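Local coordinates for cryptic loci regulator 2 (Schizosaccharomyces pombe 972h-, PDB 5IKJ), which acts upstream of histone deacetylases to promote transcriptional silencing in fission yeast heterochromatin, and is required there for proper nucleosome positioning, at residues D308-W312 with S313-L317. Numbering follows the deposited sequence.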
loop_
_atom_site.group_PDB
_atom_site.type_symbol
_atom_site.label_atom_id
_atom_site.label_comp_id
_atom_site.label_asym_id
_atom_site.label_seq_id
_atom_site.Cartn_x
_atom_site.Cartn_y
_atom_site.Cartn_z
ATOM N N ASP A 308 10.767 6.936 -21.415
ATOM C CA ASP A 308 12.164 7.341 -21.334
ATOM C C ASP A 308 12.893 6.654 -20.183
ATOM O O ASP A 308 13.968 7.108 -19.776
ATOM C CB ASP A 308 12.265 8.860 -21.191
ATOM C CG ASP A 308 11.807 9.595 -22.434
ATOM O OD1 ASP A 308 12.557 9.603 -23.433
ATOM O OD2 ASP A 308 10.701 10.174 -22.408
ATOM N N ILE A 309 12.327 5.574 -19.650
ATOM C CA ILE A 309 12.932 4.820 -18.560
ATOM C C ILE A 309 12.943 3.348 -18.941
ATOM O O ILE A 309 11.974 2.838 -19.516
ATOM C CB ILE A 309 12.181 5.029 -17.229
ATOM C CG1 ILE A 309 11.940 6.521 -16.992
ATOM C CG2 ILE A 309 12.963 4.392 -16.079
ATOM C CD1 ILE A 309 11.246 6.852 -15.687
ATOM N N GLU A 310 14.039 2.669 -18.622
ATOM C CA GLU A 310 14.175 1.250 -18.891
ATOM C C GLU A 310 14.619 0.531 -17.626
ATOM O O GLU A 310 15.354 1.102 -16.813
ATOM C CB GLU A 310 15.189 0.995 -20.014
ATOM C CG GLU A 310 14.861 1.740 -21.299
ATOM C CD GLU A 310 15.302 0.994 -22.542
ATOM O OE1 GLU A 310 16.487 0.603 -22.617
ATOM O OE2 GLU A 310 14.461 0.793 -23.444
ATOM N N PRO A 311 14.184 -0.715 -17.424
ATOM C CA PRO A 311 14.598 -1.440 -16.219
ATOM C C PRO A 311 16.107 -1.619 -16.174
ATOM O O PRO A 311 16.777 -1.710 -17.204
ATOM C CB PRO A 311 13.874 -2.787 -16.343
ATOM C CG PRO A 311 12.754 -2.539 -17.292
ATOM C CD PRO A 311 13.267 -1.518 -18.253
ATOM N N TRP A 312 16.638 -1.673 -14.950
ATOM C CA TRP A 312 18.082 -1.769 -14.764
ATOM C C TRP A 312 18.684 -2.935 -15.534
ATOM O O TRP A 312 19.821 -2.844 -16.010
ATOM C CB TRP A 312 18.411 -1.908 -13.277
ATOM C CG TRP A 312 19.878 -1.951 -13.010
ATOM C CD1 TRP A 312 20.612 -3.035 -12.624
ATOM C CD2 TRP A 312 20.799 -0.861 -13.125
ATOM N NE1 TRP A 312 21.934 -2.683 -12.482
ATOM C CE2 TRP A 312 22.075 -1.353 -12.787
ATOM C CE3 TRP A 312 20.668 0.485 -13.479
ATOM C CZ2 TRP A 312 23.210 -0.547 -12.789
ATOM C CZ3 TRP A 312 21.796 1.283 -13.481
ATOM C CH2 TRP A 312 23.050 0.764 -13.139
ATOM N N SER A 313 17.946 -4.036 -15.667
ATOM C CA SER A 313 18.468 -5.232 -16.316
ATOM C C SER A 313 18.494 -5.130 -17.835
ATOM O O SER A 313 18.881 -6.101 -18.495
ATOM C CB SER A 313 17.643 -6.454 -15.901
ATOM O OG SER A 313 16.259 -6.224 -16.095
ATOM N N ARG A 314 18.104 -3.990 -18.408
ATOM C CA ARG A 314 18.088 -3.864 -19.861
ATOM C C ARG A 314 19.476 -3.563 -20.417
ATOM O O ARG A 314 19.858 -4.110 -21.457
ATOM C CB ARG A 314 17.097 -2.778 -20.284
ATOM C CG ARG A 314 16.982 -2.578 -21.793
ATOM C CD ARG A 314 16.748 -3.894 -22.525
ATOM N NE ARG A 314 16.499 -3.705 -23.950
ATOM C CZ ARG A 314 17.435 -3.385 -24.838
ATOM N NH1 ARG A 314 18.691 -3.197 -24.453
ATOM N NH2 ARG A 314 17.114 -3.240 -26.116
ATOM N N HIS A 315 20.242 -2.704 -19.745
ATOM C CA HIS A 315 21.566 -2.328 -20.214
ATOM C C HIS A 315 22.617 -2.650 -19.157
ATOM O O HIS A 315 22.306 -2.698 -17.962
ATOM C CB HIS A 315 21.633 -0.833 -20.552
ATOM C CG HIS A 315 20.579 -0.383 -21.516
ATOM N ND1 HIS A 315 20.496 -0.860 -22.806
ATOM C CD2 HIS A 315 19.570 0.510 -21.380
ATOM C CE1 HIS A 315 19.478 -0.286 -23.422
ATOM N NE2 HIS A 315 18.899 0.550 -22.578
ATOM N N PRO A 316 23.866 -2.868 -19.560
ATOM C CA PRO A 316 24.919 -3.147 -18.582
ATOM C C PRO A 316 25.472 -1.876 -17.962
ATOM O O PRO A 316 25.448 -0.799 -18.561
ATOM C CB PRO A 316 25.993 -3.851 -19.417
ATOM C CG PRO A 316 25.840 -3.252 -20.779
ATOM C CD PRO A 316 24.379 -2.892 -20.942
ATOM N N LEU A 317 25.978 -2.016 -16.741
ATOM C CA LEU A 317 26.725 -0.941 -16.111
ATOM C C LEU A 317 28.212 -1.115 -16.398
ATOM O O LEU A 317 28.700 -2.221 -16.641
ATOM C CB LEU A 317 26.462 -0.900 -14.601
ATOM C CG LEU A 317 27.114 -1.952 -13.700
ATOM C CD1 LEU A 317 28.480 -1.489 -13.202
ATOM C CD2 LEU A 317 26.203 -2.262 -12.522
#
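Pro311 and Arg314 close a type I beta turn, through which the chain leaves strand 309-311, an outermost strand of a five-stranded antiparallel sheet. The evidence is twofold: Arg314 N donates to Pro311 O at 2.9 Å with an N-H...O angle of 160°, and the central residues, Trp312 and Ser313, both have right-handed helical backbone angles.

The turn brings the side chains of Glu310 and His315 together. His315 NE2 is modelled as a donor to Glu310 OE1, but at 2.4 Å the pair is too close for an ordinary hydrogen bond and the N-H...O angle is far from straight, so the details of this bond are doubtful. Carboxylate and imidazole planes lie only 22° apart. Arg314 CG packs 3.7 Å above the centre of one imidazole face and 3.3 Å from Glu310 OE1. The guanidinium approaches less closely: Glu310 OE1 is 4.5 Å from Arg314 NE and far off the guanidinium plane, which suggests a general attraction of charges and not a directed bond.

At the other end, Leu317 meets the indole of Trp312 at its edge: Leu317 CD2 lies in the ring plane, 3.5 Å from Trp312 CZ2, with Leu317 CB 3.7 Å from the same atom. With CG anti to the backbone N (chi1 -177°), the indole reaches across to Leu317 and stacks on Trp249 of strand 247-252, while also touching Ala327 of helix 325-330. Cutting Trp312 back to an alanine is likely to strip the Leu317 methyl of its aromatic edge and open a gap between the sheet and that helix. Trp249 also meets the loop: its ring packs edge-to-face with that of His315, and its NE1 hydrogen-bonds to His315 O.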